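Local coordinates for synaptic vesicle membrane protein VAT-1 homolog-like (Homo sapiens, PDB 4A27) that probably acts as an oxidoreductase, as a member of the quinone oxidoreductase subfamily of the zinc-containing alcohol dehydrogenases, at residues Leu62-Glu67 against Asn95-Val100; Asn168-Gly173 against Ser186-Phe191. All coordinates share one frame; numbering follows the deposited sequence.

How the contacts relate
Following the chain from the N terminus, contact 1 is the earlier of the two closures: 95-100 returns to 62-67 and closes a loop of 27 residues that holds most of strand 67-75 and all of strand 87-91. This joins two loops of the GroES-like part of the fold. The chain then runs on into the Rossmann-type parallel sheet, where contact 2 closes a much shorter loop, 12 residues, by setting the start of strand 189-192 beside strand 170-175. The two closures follow in series, neither nesting nor crossing. Their centres lie about 35 Å apart, on opposite sides of the chain's centre, and their nearest atoms about 19 Å apart, so each ties together its own region.

Contact 1 (Leu62-Glu67 against Asn95-Val100); sequences LVPGFE and NAWAEV
Three backbone hydrogen bonds hold these two loops together, all given by 95-100 and accepted by carbonyls of 62-67. N95 N reaches V63 O at 2.9 Å and A96 N reaches G65 O at 3.2 Å, each donor standing above the carbonyl plane. W97 N meets P64 O at 3.0 Å and lies in that plane, a straighter bond at 158°. The donors A96 and W97 lie in an inverse gamma turn centred on W97, closed by a weak bond from A98 N to A96 O.

CH-pi packing adds the second layer. The W97 indole, its CG anti to the carbonyl carbon (chi1 -61°), carries the P64 ring and the G65 backbone over one face. P64 CB sits 3.9 Å from the centroid of the six-membered ring of W97, and G65 CA 3.7 Å from that of the five-membered ring. A CB on G65 would run into W97 CD1.

Apart from the indole, V63 packs against N95 and A98: its CB lies 3.4 Å from N95 OD1, and its CG1, anti to the backbone N, faces A98 CB.

One water bridges the segments, accepting from W97 NE1 at 2.9 Å and donating to E67 O at 2.6 Å. An alanine in place of W97 removes the indole face and its N-H, and would probably loosen the packing on P64 and G65 and the hold on the water.

E67 OE1 forms a salt bridge with K337. W97 also touches V7 of strand 4-9, C40 of strand 32-42 and D46 of helix 44-51, while F66 packs on I45 of that helix.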
loop_
_atom_site.group_PDB
_atom_site.type_symbol
_atom_site.label_atom_id
_atom_site.label_comp_id
_atom_site.label_asym_id
_atom_site.label_seq_id
_atom_site.Cartn_x
_atom_site.Cartn_y
_atom_site.Cartn_z
ATOM N N LEU A 62 -30.133 22.643 1.415
ATOM C CA LEU A 62 -28.690 22.763 1.580
ATOM C C LEU A 62 -28.051 23.324 0.328
ATOM O O LEU A 62 -28.590 23.216 -0.760
ATOM C CB LEU A 62 -28.057 21.421 1.948
ATOM C CG LEU A 62 -28.014 20.245 0.964
ATOM C CD1 LEU A 62 -26.856 20.360 0.014
ATOM C CD2 LEU A 62 -27.893 18.965 1.774
ATOM N N VAL A 63 -26.908 23.966 0.505
ATOM C CA VAL A 63 -26.146 24.492 -0.617
ATOM C C VAL A 63 -25.078 23.400 -0.903
ATOM O O VAL A 63 -24.293 23.037 -0.015
ATOM C CB VAL A 63 -25.545 25.865 -0.270
ATOM C CG1 VAL A 63 -24.690 26.423 -1.479
ATOM C CG2 VAL A 63 -26.653 26.884 0.168
ATOM N N PRO A 64 -25.107 22.794 -2.101
ATOM C CA PRO A 64 -24.073 21.791 -2.429
ATOM C C PRO A 64 -22.699 22.372 -2.793
ATOM O O PRO A 64 -22.537 23.592 -2.850
ATOM C CB PRO A 64 -24.617 21.114 -3.683
ATOM C CG PRO A 64 -25.976 21.676 -3.910
ATOM C CD PRO A 64 -26.027 22.994 -3.228
ATOM N N GLY A 65 -21.736 21.467 -2.989
ATOM C CA GLY A 65 -20.425 21.772 -3.543
ATOM C C GLY A 65 -19.326 21.774 -2.512
ATOM O O GLY A 65 -19.509 22.284 -1.390
ATOM N N PHE A 66 -18.164 21.260 -2.911
ATOM C CA PHE A 66 -17.031 21.032 -2.001
ATOM C C PHE A 66 -15.733 21.760 -2.377
ATOM O O PHE A 66 -14.744 21.681 -1.648
ATOM C CB PHE A 66 -16.738 19.545 -1.938
ATOM C CG PHE A 66 -17.872 18.755 -1.389
ATOM C CD1 PHE A 66 -18.148 18.761 -0.028
ATOM C CD2 PHE A 66 -18.697 18.044 -2.219
ATOM C CE1 PHE A 66 -19.218 18.059 0.484
ATOM C CE2 PHE A 66 -19.759 17.330 -1.712
ATOM C CZ PHE A 66 -20.019 17.346 -0.352
ATOM N N GLU A 67 -15.726 22.432 -3.521
ATOM C CA GLU A 67 -14.459 22.889 -4.136
ATOM C C GLU A 67 -14.760 24.187 -4.813
ATOM O O GLU A 67 -15.709 24.262 -5.563
ATOM C CB GLU A 67 -14.035 21.835 -5.148
ATOM C CG GLU A 67 -12.885 22.136 -6.056
ATOM C CD GLU A 67 -12.643 20.957 -7.006
ATOM O OE1 GLU A 67 -13.621 20.323 -7.496
ATOM O OE2 GLU A 67 -11.474 20.652 -7.196
ATOM N N ASN A 95 -21.685 23.967 0.721
ATOM C CA ASN A 95 -21.790 25.444 0.656
ATOM C C ASN A 95 -20.888 26.140 -0.348
ATOM O O ASN A 95 -20.861 27.359 -0.390
ATOM C CB ASN A 95 -21.611 26.099 2.031
ATOM C CG ASN A 95 -22.710 25.724 2.991
ATOM O OD1 ASN A 95 -23.864 25.980 2.735
ATOM N ND2 ASN A 95 -22.356 25.101 4.089
ATOM N N ALA A 96 -20.233 25.385 -1.218
ATOM C CA ALA A 96 -19.373 25.991 -2.223
ATOM C C ALA A 96 -20.148 26.670 -3.360
ATOM O O ALA A 96 -19.637 27.623 -3.921
ATOM C CB ALA A 96 -18.402 24.965 -2.794
ATOM N N TRP A 97 -21.349 26.202 -3.707
ATOM C CA TRP A 97 -22.083 26.781 -4.838
ATOM C C TRP A 97 -22.852 28.065 -4.507
ATOM O O TRP A 97 -24.072 28.121 -4.638
ATOM C CB TRP A 97 -23.043 25.760 -5.466
ATOM C CG TRP A 97 -22.348 24.556 -6.019
ATOM C CD1 TRP A 97 -20.989 24.370 -6.150
ATOM C CD2 TRP A 97 -22.960 23.401 -6.605
ATOM N NE1 TRP A 97 -20.734 23.156 -6.738
ATOM C CE2 TRP A 97 -21.915 22.532 -7.010
ATOM C CE3 TRP A 97 -24.289 22.984 -6.765
ATOM C CZ2 TRP A 97 -22.155 21.286 -7.596
ATOM C CZ3 TRP A 97 -24.532 21.765 -7.343
ATOM C CH2 TRP A 97 -23.464 20.917 -7.747
ATOM N N ALA A 98 -22.113 29.105 -4.151
ATOM C CA ALA A 98 -22.672 30.383 -3.724
ATOM C C ALA A 98 -21.652 31.471 -4.051
ATOM O O ALA A 98 -20.471 31.185 -4.309
ATOM C CB ALA A 98 -22.993 30.369 -2.223
ATOM N N GLU A 99 -22.113 32.710 -4.070
ATOM C CA GLU A 99 -21.258 33.848 -4.340
ATOM C C GLU A 99 -20.212 34.073 -3.264
ATOM O O GLU A 99 -19.158 34.654 -3.543
ATOM C CB GLU A 99 -22.117 35.121 -4.544
ATOM C CG GLU A 99 -22.881 35.082 -5.861
ATOM C CD GLU A 99 -23.806 36.271 -6.109
ATOM O OE1 GLU A 99 -24.492 36.731 -5.166
ATOM O OE2 GLU A 99 -23.861 36.712 -7.276
ATOM N N VAL A 100 -20.516 33.672 -2.027
ATOM C CA VAL A 100 -19.595 33.821 -0.894
ATOM C C VAL A 100 -19.604 32.576 -0.013
ATOM O O VAL A 100 -20.654 31.930 0.190
ATOM C CB VAL A 100 -19.948 35.082 -0.006
ATOM C CG1 VAL A 100 -18.965 35.257 1.121
ATOM C CG2 VAL A 100 -19.987 36.382 -0.842
HETATM O O HOH W 1 -17.930 22.979 -5.847
#

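Contact 2 (Asn168-Gly173 against Ser186-Phe191); sequences NVTVFG and SVTHLF
This is the parallel strand pairing of a beta-alpha-beta crossover in the Rossmann-type domain: strand 170-175, helix 180-183, then strand 189-192 at the outer edge of the sheet within this chain. V187 opens the approach, its CG1 against V171 CG1 at 4.1 Å, with A160 of helix 154-163 also touching it. T188 then grips both polar atoms of the V171 backbone. T188 OG1, anti to the carbonyl carbon, accepts from V171 N at 3.2 Å, while T188 N donates to V171 O at 3.0 Å.

H189 starts the regular pairing and straddles F172: its N donates to the same V171 O, which therefore holds two donors, and its O accepts from G173 N at 3.0 Å, nearly straight at 169°. Its imidazole runs beside the F172 ring, planes 28° apart but slid so that they barely overlap. L190 turns to the other face of the sheet, where its CD1 rests near the bare G173 backbone; a CB there would be tight. F191 N closes the run on G173 O at 2.8 Å, and its ring, backed by helix 197-204, brings CE2 to within 3.7 Å of F172 CD1, at the edge of the F172 ring.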
loop_
_atom_site.group_PDB
_atom_site.type_symbol
_atom_site.label_atom_id
_atom_site.label_comp_id
_atom_site.label_asym_id
_atom_site.label_seq_id
_atom_site.Cartn_x
_atom_site.Cartn_y
_atom_site.Cartn_z
ATOM N N ASN A 168 9.770 6.436 -16.813
ATOM C CA ASN A 168 9.479 5.133 -17.384
ATOM C C ASN A 168 8.250 4.497 -16.752
ATOM O O ASN A 168 8.248 3.309 -16.419
ATOM C CB ASN A 168 10.695 4.186 -17.275
ATOM C CG ASN A 168 11.991 4.853 -17.705
ATOM O OD1 ASN A 168 12.119 5.295 -18.839
ATOM N ND2 ASN A 168 12.944 4.956 -16.786
ATOM N N VAL A 169 7.183 5.272 -16.611
ATOM C CA VAL A 169 5.948 4.701 -16.087
ATOM C C VAL A 169 5.018 4.487 -17.217
ATOM O O VAL A 169 4.764 5.412 -17.974
ATOM C CB VAL A 169 5.364 5.584 -14.979
ATOM C CG1 VAL A 169 3.944 5.163 -14.570
ATOM C CG2 VAL A 169 6.287 5.439 -13.765
ATOM N N THR A 170 4.478 3.269 -17.328
ATOM C CA THR A 170 3.559 2.944 -18.410
ATOM C C THR A 170 2.122 3.053 -17.927
ATOM O O THR A 170 1.716 2.354 -17.001
ATOM C CB THR A 170 3.845 1.526 -18.963
ATOM O OG1 THR A 170 5.197 1.471 -19.394
ATOM C CG2 THR A 170 2.953 1.169 -20.125
ATOM N N VAL A 171 1.365 3.940 -18.560
ATOM C CA VAL A 171 -0.005 4.225 -18.167
ATOM C C VAL A 171 -0.940 3.628 -19.205
ATOM O O VAL A 171 -0.856 3.930 -20.406
ATOM C CB VAL A 171 -0.240 5.749 -18.045
ATOM C CG1 VAL A 171 -1.682 6.078 -17.547
ATOM C CG2 VAL A 171 0.877 6.432 -17.145
ATOM N N PHE A 172 -1.807 2.770 -18.729
ATOM C CA PHE A 172 -2.855 2.175 -19.511
ATOM C C PHE A 172 -4.129 2.898 -19.120
ATOM O O PHE A 172 -4.403 3.068 -17.917
ATOM C CB PHE A 172 -2.974 0.691 -19.168
ATOM C CG PHE A 172 -1.774 -0.145 -19.586
ATOM C CD1 PHE A 172 -1.703 -0.670 -20.865
ATOM C CD2 PHE A 172 -0.728 -0.395 -18.725
ATOM C CE1 PHE A 172 -0.613 -1.447 -21.254
ATOM C CE2 PHE A 172 0.359 -1.162 -19.096
ATOM C CZ PHE A 172 0.415 -1.691 -20.386
ATOM N N GLY A 173 -4.866 3.389 -20.125
ATOM C CA GLY A 173 -6.135 4.034 -19.905
ATOM C C GLY A 173 -7.269 3.302 -20.608
ATOM O O GLY A 173 -7.048 2.633 -21.612
ATOM N N SER A 186 -2.165 11.572 -23.853
ATOM C CA SER A 186 -2.011 11.688 -22.409
ATOM C C SER A 186 -1.641 10.354 -21.728
ATOM O O SER A 186 -1.221 10.349 -20.584
ATOM C CB SER A 186 -3.284 12.272 -21.793
ATOM O OG SER A 186 -4.379 11.372 -21.858
ATOM N N VAL A 187 -1.800 9.226 -22.408
ATOM C CA VAL A 187 -1.450 7.929 -21.811
ATOM C C VAL A 187 -0.554 7.123 -22.778
ATOM O O VAL A 187 -0.348 7.545 -23.888
ATOM C CB VAL A 187 -2.735 7.186 -21.473
ATOM C CG1 VAL A 187 -3.646 8.086 -20.598
ATOM C CG2 VAL A 187 -3.447 6.749 -22.743
ATOM N N THR A 188 0.037 6.011 -22.353
ATOM C CA THR A 188 0.907 5.240 -23.254
ATOM C C THR A 188 0.104 4.348 -24.205
ATOM O O THR A 188 0.446 4.206 -25.389
ATOM C CB THR A 188 1.914 4.347 -22.506
ATOM O OG1 THR A 188 2.417 5.016 -21.337
ATOM C CG2 THR A 188 3.094 3.933 -23.472
ATOM N N HIS A 189 -0.931 3.717 -23.662
ATOM C CA HIS A 189 -1.827 2.857 -24.424
ATOM C C HIS A 189 -3.250 3.127 -23.945
ATOM O O HIS A 189 -3.496 3.172 -22.746
ATOM C CB HIS A 189 -1.495 1.374 -24.224
ATOM C CG HIS A 189 -0.096 1.029 -24.614
ATOM N ND1 HIS A 189 0.875 0.696 -23.694
ATOM C CD2 HIS A 189 0.508 0.999 -25.828
ATOM C CE1 HIS A 189 2.012 0.455 -24.324
ATOM N NE2 HIS A 189 1.820 0.642 -25.618
ATOM N N LEU A 190 -4.172 3.261 -24.891
ATOM C CA LEU A 190 -5.555 3.598 -24.609
ATOM C C LEU A 190 -6.467 2.508 -25.157
ATOM O O LEU A 190 -6.298 2.084 -26.291
ATOM C CB LEU A 190 -5.886 4.960 -25.254
ATOM C CG LEU A 190 -7.145 5.691 -24.814
ATOM C CD1 LEU A 190 -7.110 6.046 -23.320
ATOM C CD2 LEU A 190 -7.397 6.952 -25.663
ATOM N N PHE A 191 -7.439 2.073 -24.356
ATOM C CA PHE A 191 -8.328 0.994 -24.746
ATOM C C PHE A 191 -9.796 1.351 -24.633
ATOM O O PHE A 191 -10.206 2.250 -23.887
ATOM C CB PHE A 191 -8.033 -0.263 -23.927
ATOM C CG PHE A 191 -6.640 -0.754 -24.095
ATOM C CD1 PHE A 191 -6.127 -0.999 -25.366
ATOM C CD2 PHE A 191 -5.821 -0.945 -23.005
ATOM C CE1 PHE A 191 -4.824 -1.442 -25.536
ATOM C CE2 PHE A 191 -4.516 -1.395 -23.171
ATOM C CZ PHE A 191 -4.019 -1.635 -24.428
#